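Local coordinates for protein cruciform cutting endonuclease 1, mitochondrial (Schizosaccharomyces pombe, PDB 1KCF) that resolves Holliday junctions as a homodimeric magnesium-dependent endonuclease, cutting four-way DNA at the point of strand exchange, and seems important for maintaining mitochondrial DNA, at residues 135-138 with 139-143; 9-12 with 13-17; 172-175 with 176-180; 189-192 with 193-196. All coordinates share one frame; numbering follows the deposited sequence.

Contact 1: residues 135-138 with 139-143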
loop_
_atom_site.group_PDB
_atom_site.type_symbol
_atom_site.label_atom_id
_atom_site.label_comp_id
_atom_site.label_asym_id
_atom_site.label_seq_id
_atom_site.Cartn_x
_atom_site.Cartn_y
_atom_site.Cartn_z
ATOM N N VAL A 135 4.276 -7.302 -3.545
ATOM C CA VAL A 135 4.738 -7.130 -2.172
ATOM C C VAL A 135 4.717 -5.684 -1.690
ATOM O O VAL A 135 4.494 -5.432 -0.506
ATOM C CB VAL A 135 6.166 -7.700 -1.971
ATOM C CG1 VAL A 135 6.160 -9.196 -2.229
ATOM C CG2 VAL A 135 7.154 -7.000 -2.903
ATOM N N ASN A 136 4.959 -4.737 -2.591
ATOM C CA ASN A 136 4.938 -3.334 -2.193
ATOM C C ASN A 136 3.505 -2.939 -1.844
ATOM O O ASN A 136 3.262 -2.188 -0.898
ATOM C CB ASN A 136 5.452 -2.435 -3.324
ATOM C CG ASN A 136 6.932 -2.632 -3.602
ATOM O OD1 ASN A 136 7.652 -3.240 -2.807
ATOM N ND2 ASN A 136 7.398 -2.104 -4.730
ATOM N N MET A 137 2.564 -3.460 -2.622
ATOM C CA MET A 137 1.155 -3.173 -2.432
ATOM C C MET A 137 0.646 -3.761 -1.121
ATOM O O MET A 137 -0.060 -3.094 -0.369
ATOM C CB MET A 137 0.348 -3.742 -3.600
ATOM C CG MET A 137 -0.958 -3.025 -3.840
ATOM S SD MET A 137 -1.876 -3.694 -5.228
ATOM C CE MET A 137 -0.717 -3.375 -6.566
ATOM N N LEU A 138 1.006 -5.015 -0.864
ATOM C CA LEU A 138 0.600 -5.714 0.349
ATOM C C LEU A 138 1.108 -4.959 1.571
ATOM O O LEU A 138 0.351 -4.642 2.485
ATOM C CB LEU A 138 1.176 -7.131 0.355
ATOM C CG LEU A 138 0.239 -8.266 0.772
ATOM C CD1 LEU A 138 1.068 -9.512 1.055
ATOM C CD2 LEU A 138 -0.552 -7.872 2.008
ATOM N N GLU A 139 2.402 -4.673 1.573
ATOM C CA GLU A 139 3.026 -3.945 2.665
ATOM C C GLU A 139 2.333 -2.606 2.892
ATOM O O GLU A 139 1.961 -2.272 4.017
ATOM C CB GLU A 139 4.507 -3.713 2.353
ATOM C CG GLU A 139 5.212 -2.753 3.294
ATOM C CD GLU A 139 6.682 -2.578 2.955
ATOM O OE1 GLU A 139 7.472 -3.497 3.250
ATOM O OE2 GLU A 139 7.050 -1.527 2.387
ATOM N N SER A 140 2.165 -1.847 1.814
ATOM C CA SER A 140 1.535 -0.533 1.876
ATOM C C SER A 140 0.133 -0.557 2.466
ATOM O O SER A 140 -0.203 0.277 3.305
ATOM C CB SER A 140 1.472 0.094 0.484
ATOM O OG SER A 140 2.765 0.401 0.012
ATOM N N MET A 141 -0.682 -1.503 2.017
ATOM C CA MET A 141 -2.050 -1.610 2.502
ATOM C C MET A 141 -2.112 -2.010 3.975
ATOM O O MET A 141 -2.899 -1.448 4.740
ATOM C CB MET A 141 -2.838 -2.598 1.635
ATOM C CG MET A 141 -2.944 -2.151 0.176
ATOM S SD MET A 141 -4.036 -3.167 -0.840
ATOM C CE MET A 141 -4.370 -2.054 -2.206
ATOM N N LEU A 142 -1.280 -2.972 4.369
ATOM C CA LEU A 142 -1.241 -3.424 5.754
ATOM C C LEU A 142 -0.879 -2.264 6.677
ATOM O O LEU A 142 -1.432 -2.139 7.768
ATOM C CB LEU A 142 -0.228 -4.561 5.922
ATOM C CG LEU A 142 -0.620 -5.912 5.314
ATOM C CD1 LEU A 142 0.487 -6.917 5.567
ATOM C CD2 LEU A 142 -1.930 -6.402 5.927
ATOM N N TYR A 143 0.043 -1.419 6.230
ATOM C CA TYR A 143 0.473 -0.260 7.004
ATOM C C TYR A 143 -0.663 0.752 7.145
ATOM O O TYR A 143 -0.895 1.306 8.227
ATOM C CB TYR A 143 1.671 0.404 6.329
ATOM C CG TYR A 143 2.971 0.188 7.062
ATOM C CD1 TYR A 143 3.346 1.026 8.111
ATOM C CD2 TYR A 143 3.801 -0.886 6.743
ATOM C CE1 TYR A 143 4.515 0.798 8.830
ATOM C CE2 TYR A 143 4.968 -1.127 7.454
ATOM C CZ TYR A 143 5.320 -0.283 8.496
ATOM O OH TYR A 143 6.467 -0.529 9.210
HETATM O O HOH W 1 5.439 -0.584 0.271
#
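Leu138 and Leu142, one turn apart on helix 128-151, lie side by side and point the same way, with Leu138 CD2 against Leu142 CD1 at 3.8 Å. The helix belongs to the RNase H-like fold of the RuvC resolvase family; Leu138 packs on Ser98 of helix 91-109, and Leu142 on Met116 of strand 113-118 and Leu47 of strand 42-47. A second pair runs alongside in the same sense. Met137 holds CG anti to its backbone N (chi1 -155°) and bends only at its last torsion, whereas Met141 runs extended beyond CG, and the touch is between Met137 CG and Met141 CE at 3.9 Å. Flexible thioether chains suit this place, where both methionines fit against Met94 and, across the dimer, Met137 packs on Ser140 of the second subunit and Ser140 on its Met137, the small serine leaving room for the long partner. The other flank of the helix is polar. Glu139 stretches out to a salt bridge with Arg118, which also donates to Asn136 OD1, so one arginine ties together two side chains nearly a turn apart. With OG anti to its carbonyl carbon (chi1 -67°), Ser140 turns its hydroxyl back to the preceding turn. Asn136 O therefore takes two bonds from one residue, Ser140 N at 2.9 Å and Ser140 OG at 2.8 Å, which arrive from opposite faces of the carbonyl plane. Water 1 also donates to Asn136 O, at 2.9 Å, and its other proton goes to Glu139 OE2, at 2.8 Å.

Contact 2: residues 9-12 with 13-17; sequences LQHI and CKLTG
Thr16 OG1 donates to Ile12 O at 2.8 Å, a side-chain bond back to the last turn of helix 6-15. It is made possible by a chi1 of 55°, which sets OG1 between the backbone N and the carbonyl carbon; the hydroxyl meets the oxygen well off the C=O direction, at a C=O...OG1 angle of 130°. A threonine suits a helix end, since its hydroxyl can serve a carbonyl there while its methyl group adds to the packing. Earlier in the helix the usual ladder is kept, with Cys13 N on Leu9 O at 3.0 Å and Leu15 N on His11 O at the same length. The helix lies in the SAP region, a small helical DNA-binding module in other proteins, and Leu9, Ile12 and Cys13 pack against its second helix, 26-33. On another flank of the helix, Leu15 covers one face of the His11 imidazole in a CH-pi contact, CG standing 4.0 Å from the ring centroid and shifted toward the rim. Leu15 CD1 comes to 3.4 Å from His11 NE2, so the forked end reaches over the NE2 side of the ring. Replacing Leu15 with an alanine would probably leave this face of His11 without its cover, freeing the imidazole to turn, and open a gap beside Tyr248. Leu15 also touches Gln244 of helix 224-253, and the Lys14 chain packs on Ser173 and Ser177 of helix 168-179.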
loop_
_atom_site.group_PDB
_atom_site.type_symbol
_atom_site.label_atom_id
_atom_site.label_comp_id
_atom_site.label_asym_id
_atom_site.label_seq_id
_atom_site.Cartn_x
_atom_site.Cartn_y
_atom_site.Cartn_z
ATOM N N LEU A 9 31.455 0.432 18.480
ATOM C CA LEU A 9 30.097 0.958 18.466
ATOM C C LEU A 9 29.332 0.392 17.278
ATOM O O LEU A 9 28.141 0.099 17.377
ATOM C CB LEU A 9 30.116 2.485 18.385
ATOM C CG LEU A 9 30.632 3.212 19.626
ATOM C CD1 LEU A 9 30.663 4.708 19.363
ATOM C CD2 LEU A 9 29.735 2.891 20.816
ATOM N N GLN A 10 30.023 0.243 16.154
ATOM C CA GLN A 10 29.414 -0.302 14.949
ATOM C C GLN A 10 29.033 -1.756 15.210
ATOM O O GLN A 10 28.020 -2.248 14.707
ATOM C CB GLN A 10 30.399 -0.229 13.776
ATOM C CG GLN A 10 31.020 1.143 13.566
ATOM C CD GLN A 10 31.981 1.184 12.390
ATOM O OE1 GLN A 10 32.820 0.295 12.226
ATOM N NE2 GLN A 10 31.872 2.226 11.572
ATOM N N HIS A 11 29.855 -2.441 15.999
ATOM C CA HIS A 11 29.604 -3.837 16.330
ATOM C C HIS A 11 28.328 -3.935 17.159
ATOM O O HIS A 11 27.484 -4.798 16.919
ATOM C CB HIS A 11 30.783 -4.418 17.114
ATOM C CG HIS A 11 30.596 -5.849 17.509
ATOM N ND1 HIS A 11 30.477 -6.867 16.587
ATOM C CD2 HIS A 11 30.487 -6.432 18.728
ATOM C CE1 HIS A 11 30.302 -8.014 17.219
ATOM N NE2 HIS A 11 30.304 -7.778 18.519
ATOM N N ILE A 12 28.198 -3.039 18.132
ATOM C CA ILE A 12 27.025 -2.997 18.993
ATOM C C ILE A 12 25.770 -2.744 18.153
ATOM O O ILE A 12 24.716 -3.342 18.392
ATOM C CB ILE A 12 27.161 -1.883 20.065
ATOM C CG1 ILE A 12 28.292 -2.242 21.037
ATOM C CG2 ILE A 12 25.847 -1.698 20.814
ATOM C CD1 ILE A 12 28.493 -1.238 22.152
ATOM N N CYS A 13 25.886 -1.859 17.168
ATOM C CA CYS A 13 24.758 -1.547 16.298
ATOM C C CYS A 13 24.310 -2.787 15.540
ATOM O O CYS A 13 23.113 -3.024 15.374
ATOM C CB CYS A 13 25.128 -0.431 15.318
ATOM S SG CYS A 13 25.163 1.214 16.083
ATOM N N LYS A 14 25.273 -3.584 15.092
ATOM C CA LYS A 14 24.962 -4.805 14.365
ATOM C C LYS A 14 24.321 -5.837 15.287
ATOM O O LYS A 14 23.485 -6.627 14.853
ATOM C CB LYS A 14 26.229 -5.394 13.742
ATOM C CG LYS A 14 26.018 -6.759 13.109
ATOM C CD LYS A 14 27.293 -7.302 12.472
ATOM C CE LYS A 14 27.718 -6.464 11.278
ATOM N NZ LYS A 14 28.942 -7.005 10.632
ATOM N N LEU A 15 24.714 -5.827 16.557
ATOM C CA LEU A 15 24.175 -6.771 17.527
ATOM C C LEU A 15 22.792 -6.363 18.012
ATOM O O LEU A 15 22.101 -7.150 18.654
ATOM C CB LEU A 15 25.108 -6.895 18.734
ATOM C CG LEU A 15 26.509 -7.490 18.568
ATOM C CD1 LEU A 15 27.197 -7.491 19.922
ATOM C CD2 LEU A 15 26.435 -8.908 18.017
ATOM N N THR A 16 22.388 -5.132 17.709
ATOM C CA THR A 16 21.086 -4.634 18.131
ATOM C C THR A 16 20.194 -4.261 16.952
ATOM O O THR A 16 19.151 -3.634 17.126
ATOM C CB THR A 16 21.238 -3.404 19.043
ATOM O OG1 THR A 16 22.031 -2.415 18.379
ATOM C CG2 THR A 16 21.914 -3.791 20.357
ATOM N N GLY A 17 20.612 -4.647 15.751
ATOM C CA GLY A 17 19.833 -4.356 14.561
ATOM C C GLY A 17 19.687 -2.877 14.256
ATOM O O GLY A 17 18.698 -2.458 13.657
#

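Contact 3: residues 172-175 with 176-180; sequences YSYW and ASVLN
Val178 CG2 sits over one face of the Tyr174 ring, 3.9 Å from its centroid and offset toward the rim, with CE1 the nearest ring atom at 3.6 Å. The tyrosine reaches that methyl group because its CG is anti to the backbone N (chi1 169°), which carries the ring along the helix toward the next turn. Beside this pair, Trp175 and Leu179 point the same way, and Trp175 CE3 meets Leu179 CD1 at 3.8 Å. The indole also receives the edge of its neighbour: Tyr174 CE2 lies 3.4 Å above its plane, over the centre. A valine at Tyr174 would probably leave Val178 CG2 without its aromatic face and lose the edge-to-face contact with Trp241. These residues form the last turns of helix 168-179, part of the helical layer packed on the RNase H-like core. The broad Trp175 side chain fills the junction between helix 224-253 and Met194 of helix 191-200, its NE1 satisfied by Leu233 O, while at the start of the segment Tyr172 OH hydrogen-bonds to Asp230 of the magnesium-binding site. Toward the polar side, Ser177 OG lies 3.0 Å from Tyr174 O and 3.2 Å from Ser173 O, so its single proton has two carbonyls in range. A short serine suits this position, where its hydroxyl can turn back upon its own helix.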
loop_
_atom_site.group_PDB
_atom_site.type_symbol
_atom_site.label_atom_id
_atom_site.label_comp_id
_atom_site.label_asym_id
_atom_site.label_seq_id
_atom_site.Cartn_x
_atom_site.Cartn_y
_atom_site.Cartn_z
ATOM N N TYR A 172 19.914 -10.715 8.523
ATOM C CA TYR A 172 20.942 -11.625 8.020
ATOM C C TYR A 172 22.344 -11.283 8.515
ATOM O O TYR A 172 23.099 -12.164 8.933
ATOM C CB TYR A 172 20.922 -11.612 6.492
ATOM C CG TYR A 172 19.578 -11.982 5.906
ATOM C CD1 TYR A 172 19.106 -11.354 4.754
ATOM C CD2 TYR A 172 18.788 -12.975 6.488
ATOM C CE1 TYR A 172 17.880 -11.703 4.195
ATOM C CE2 TYR A 172 17.559 -13.338 5.936
ATOM C CZ TYR A 172 17.113 -12.697 4.789
ATOM O OH TYR A 172 15.909 -13.053 4.223
ATOM N N SER A 173 22.692 -10.002 8.450
ATOM C CA SER A 173 23.999 -9.539 8.896
ATOM C C SER A 173 24.193 -9.944 10.345
ATOM O O SER A 173 25.273 -10.380 10.749
ATOM C CB SER A 173 24.089 -8.014 8.768
ATOM O OG SER A 173 25.144 -7.490 9.556
ATOM N N TYR A 174 23.130 -9.798 11.125
ATOM C CA TYR A 174 23.171 -10.152 12.530
ATOM C C TYR A 174 23.507 -11.624 12.747
ATOM O O TYR A 174 24.460 -11.958 13.457
ATOM C CB TYR A 174 21.829 -9.848 13.201
ATOM C CG TYR A 174 21.732 -10.426 14.594
ATOM C CD1 TYR A 174 22.459 -9.879 15.656
ATOM C CD2 TYR A 174 20.959 -11.556 14.839
ATOM C CE1 TYR A 174 22.420 -10.455 16.929
ATOM C CE2 TYR A 174 20.912 -12.138 16.099
ATOM C CZ TYR A 174 21.641 -11.587 17.139
ATOM O OH TYR A 174 21.592 -12.185 18.379
ATOM N N TRP A 175 22.721 -12.503 12.142
ATOM C CA TRP A 175 22.938 -13.932 12.317
ATOM C C TRP A 175 24.244 -14.454 11.734
ATOM O O TRP A 175 24.826 -15.397 12.264
ATOM C CB TRP A 175 21.747 -14.715 11.758
ATOM C CG TRP A 175 20.527 -14.600 12.630
ATOM C CD1 TRP A 175 19.324 -14.043 12.296
ATOM C CD2 TRP A 175 20.409 -15.018 13.996
ATOM N NE1 TRP A 175 18.467 -14.086 13.368
ATOM C CE2 TRP A 175 19.106 -14.680 14.425
ATOM C CE3 TRP A 175 21.277 -15.644 14.901
ATOM C CZ2 TRP A 175 18.649 -14.949 15.719
ATOM C CZ3 TRP A 175 20.821 -15.911 16.190
ATOM C CH2 TRP A 175 19.518 -15.562 16.584
ATOM N N ALA A 176 24.711 -13.840 10.654
ATOM C CA ALA A 176 25.958 -14.263 10.029
ATOM C C ALA A 176 27.135 -14.095 10.997
ATOM O O ALA A 176 27.940 -15.010 11.178
ATOM C CB ALA A 176 26.207 -13.456 8.767
ATOM N N SER A 177 27.223 -12.927 11.621
ATOM C CA SER A 177 28.307 -12.646 12.553
ATOM C C SER A 177 28.184 -13.404 13.869
ATOM O O SER A 177 29.191 -13.731 14.499
ATOM C CB SER A 177 28.383 -11.144 12.834
ATOM O OG SER A 177 27.144 -10.655 13.316
ATOM N N VAL A 178 26.954 -13.688 14.281
ATOM C CA VAL A 178 26.718 -14.396 15.534
ATOM C C VAL A 178 26.855 -15.908 15.414
ATOM O O VAL A 178 27.209 -16.579 16.381
ATOM C CB VAL A 178 25.314 -14.074 16.097
ATOM C CG1 VAL A 178 25.051 -14.890 17.356
ATOM C CG2 VAL A 178 25.209 -12.589 16.397
ATOM N N LEU A 179 26.584 -16.447 14.230
ATOM C CA LEU A 179 26.666 -17.889 14.030
ATOM C C LEU A 179 27.860 -18.387 13.219
ATOM O O LEU A 179 28.260 -19.541 13.360
ATOM C CB LEU A 179 25.364 -18.402 13.407
ATOM C CG LEU A 179 24.132 -18.240 14.306
ATOM C CD1 LEU A 179 22.895 -18.778 13.599
ATOM C CD2 LEU A 179 24.358 -18.975 15.619
ATOM N N ASN A 180 28.428 -17.536 12.369
ATOM C CA ASN A 180 29.580 -17.940 11.565
ATOM C C ASN A 180 30.875 -17.474 12.225
ATOM O O ASN A 180 31.528 -18.239 12.935
ATOM C CB ASN A 180 29.495 -17.360 10.147
ATOM C CG ASN A 180 28.227 -17.774 9.418
ATOM O OD1 ASN A 180 27.803 -18.926 9.493
ATOM N ND2 ASN A 180 27.627 -16.837 8.693
#

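Contact 4: residues 189-192 with 193-196. With SO4 (sulfate ion), chain C.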
loop_
_atom_site.group_PDB
_atom_site.type_symbol
_atom_site.label_atom_id
_atom_site.label_comp_id
_atom_site.label_asym_id
_atom_site.label_seq_id
_atom_site.Cartn_x
_atom_site.Cartn_y
_atom_site.Cartn_z
ATOM N N LYS A 189 26.731 -20.446 6.493
ATOM C CA LYS A 189 25.592 -21.185 7.033
ATOM C C LYS A 189 24.272 -20.731 6.410
ATOM O O LYS A 189 23.973 -19.538 6.360
ATOM C CB LYS A 189 25.513 -21.011 8.549
ATOM C CG LYS A 189 26.450 -21.903 9.336
ATOM C CD LYS A 189 26.382 -21.583 10.822
ATOM C CE LYS A 189 27.256 -22.530 11.625
ATOM N NZ LYS A 189 27.349 -22.131 13.056
ATOM N N SER A 190 23.486 -21.690 5.934
ATOM C CA SER A 190 22.192 -21.387 5.339
ATOM C C SER A 190 21.219 -21.025 6.462
ATOM O O SER A 190 21.457 -21.353 7.623
ATOM C CB SER A 190 21.664 -22.601 4.569
ATOM O OG SER A 190 21.267 -23.632 5.454
ATOM N N ARG A 191 20.133 -20.344 6.113
ATOM C CA ARG A 191 19.124 -19.945 7.093
ATOM C C ARG A 191 18.561 -21.165 7.825
ATOM O O ARG A 191 18.388 -21.139 9.040
ATOM C CB ARG A 191 18.003 -19.171 6.397
ATOM C CG ARG A 191 18.451 -17.821 5.846
ATOM C CD ARG A 191 17.426 -17.240 4.880
ATOM N NE ARG A 191 17.252 -18.094 3.709
ATOM C CZ ARG A 191 16.263 -17.973 2.830
ATOM N NH1 ARG A 191 15.347 -17.027 2.984
ATOM N NH2 ARG A 191 16.186 -18.801 1.797
ATOM N N VAL A 192 18.290 -22.233 7.080
ATOM C CA VAL A 192 17.765 -23.469 7.662
ATOM C C VAL A 192 18.739 -24.045 8.688
ATOM O O VAL A 192 18.335 -24.498 9.757
ATOM C CB VAL A 192 17.501 -24.521 6.560
ATOM C CG1 VAL A 192 17.330 -25.904 7.171
ATOM C CG2 VAL A 192 16.254 -24.139 5.777
ATOM N N GLN A 193 20.027 -24.024 8.361
ATOM C CA GLN A 193 21.050 -24.538 9.263
ATOM C C GLN A 193 21.188 -23.667 10.506
ATOM O O GLN A 193 21.426 -24.174 11.602
ATOM C CB GLN A 193 22.400 -24.625 8.548
ATOM C CG GLN A 193 22.815 -26.044 8.183
ATOM C CD GLN A 193 22.838 -26.976 9.388
ATOM O OE1 GLN A 193 23.586 -26.759 10.346
ATOM N NE2 GLN A 193 22.012 -28.019 9.346
ATOM N N MET A 194 21.051 -22.356 10.337
ATOM C CA MET A 194 21.158 -21.453 11.476
ATOM C C MET A 194 20.041 -21.730 12.473
ATOM O O MET A 194 20.285 -21.797 13.673
ATOM C CB MET A 194 21.098 -19.991 11.026
ATOM C CG MET A 194 22.282 -19.556 10.183
ATOM S SD MET A 194 22.414 -17.755 10.011
ATOM C CE MET A 194 21.405 -17.469 8.585
ATOM N N VAL A 195 18.818 -21.899 11.974
ATOM C CA VAL A 195 17.676 -22.167 12.835
ATOM C C VAL A 195 17.795 -23.534 13.484
ATOM O O VAL A 195 17.485 -23.698 14.663
ATOM C CB VAL A 195 16.352 -22.102 12.052
ATOM C CG1 VAL A 195 15.189 -22.527 12.951
ATOM C CG2 VAL A 195 16.131 -20.685 11.541
ATOM N N LYS A 196 18.241 -24.512 12.706
ATOM C CA LYS A 196 18.415 -25.869 13.208
ATOM C C LYS A 196 19.393 -25.836 14.376
ATOM O O LYS A 196 19.218 -26.532 15.378
ATOM C CB LYS A 196 18.951 -26.773 12.092
ATOM C CG LYS A 196 19.224 -28.196 12.530
ATOM C CD LYS A 196 19.650 -29.059 11.357
ATOM C CE LYS A 196 20.010 -30.463 11.820
ATOM N NZ LYS A 196 20.318 -31.367 10.677
HETATM S S SO4 C . 20.294 -19.690 2.247
HETATM O O1 SO4 C . 19.507 -19.868 3.481
HETATM O O2 SO4 C . 21.480 -18.866 2.551
HETATM O O3 SO4 C . 20.713 -21.009 1.740
HETATM O O4 SO4 C . 19.472 -19.013 1.226
#
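Met194 lays its CE methyl beside Arg191, 3.7 Å from Arg191 CA and 4.0 Å from Arg191 CG, the two chains crossing at an angle, while its CG meets Lys189 CB at 3.9 Å. A bend at its last torsion (chi3 -88°) brings the methyl back over this first turn; buried, it also packs on Leu179. Ser190 is the N-cap of helix 191-200: its OG, held between the backbone N and the carbonyl carbon, accepts from Gln193 N at 3.2 Å, and Ser190 O accepts from Met194 N. A serine suits the place because its short hydroxyl can take an amide otherwise lacking a helical acceptor. The sulfate sits at this helix start, its O1 held by Arg191 N at 2.7 Å and by Arg191 NE at 2.9 Å, the latter in the guanidinium plane; NH2 adds a weak bond to O4. Arg191 NH1 forms a salt bridge with Asp230. The sulfate probably comes from the crystallisation liquor, yet a helix N-terminus and an arginine would both be expected to offer positive potential to an anion, consistent with a spot where a DNA phosphate could bind.

Contacts 3 and 4 belong together: their centres are 11 Å apart, and helices 168-179 and 191-200 meet where Trp175 CB lies 3.6 Å from Met194 SD and Leu179 O comes to 2.8 Å from Lys189 NZ, a probable hydrogen bond. Both reach the magnesium site, the side chains of Tyr172 and Arg191 each coming, at their nearest atoms, to about 3 Å from that of Asp230. Contact 2 joins the SAP region to contact 3, with centres 12 Å apart and Lys14 CE 3.3 Å from Ser173 OG. Contact 1 stands apart, its centre about 28 Å from those of contacts 3 and 4, at the dimer interface, although the nearest side-chain atoms of Val135 and Asp46 are about 9 Å apart.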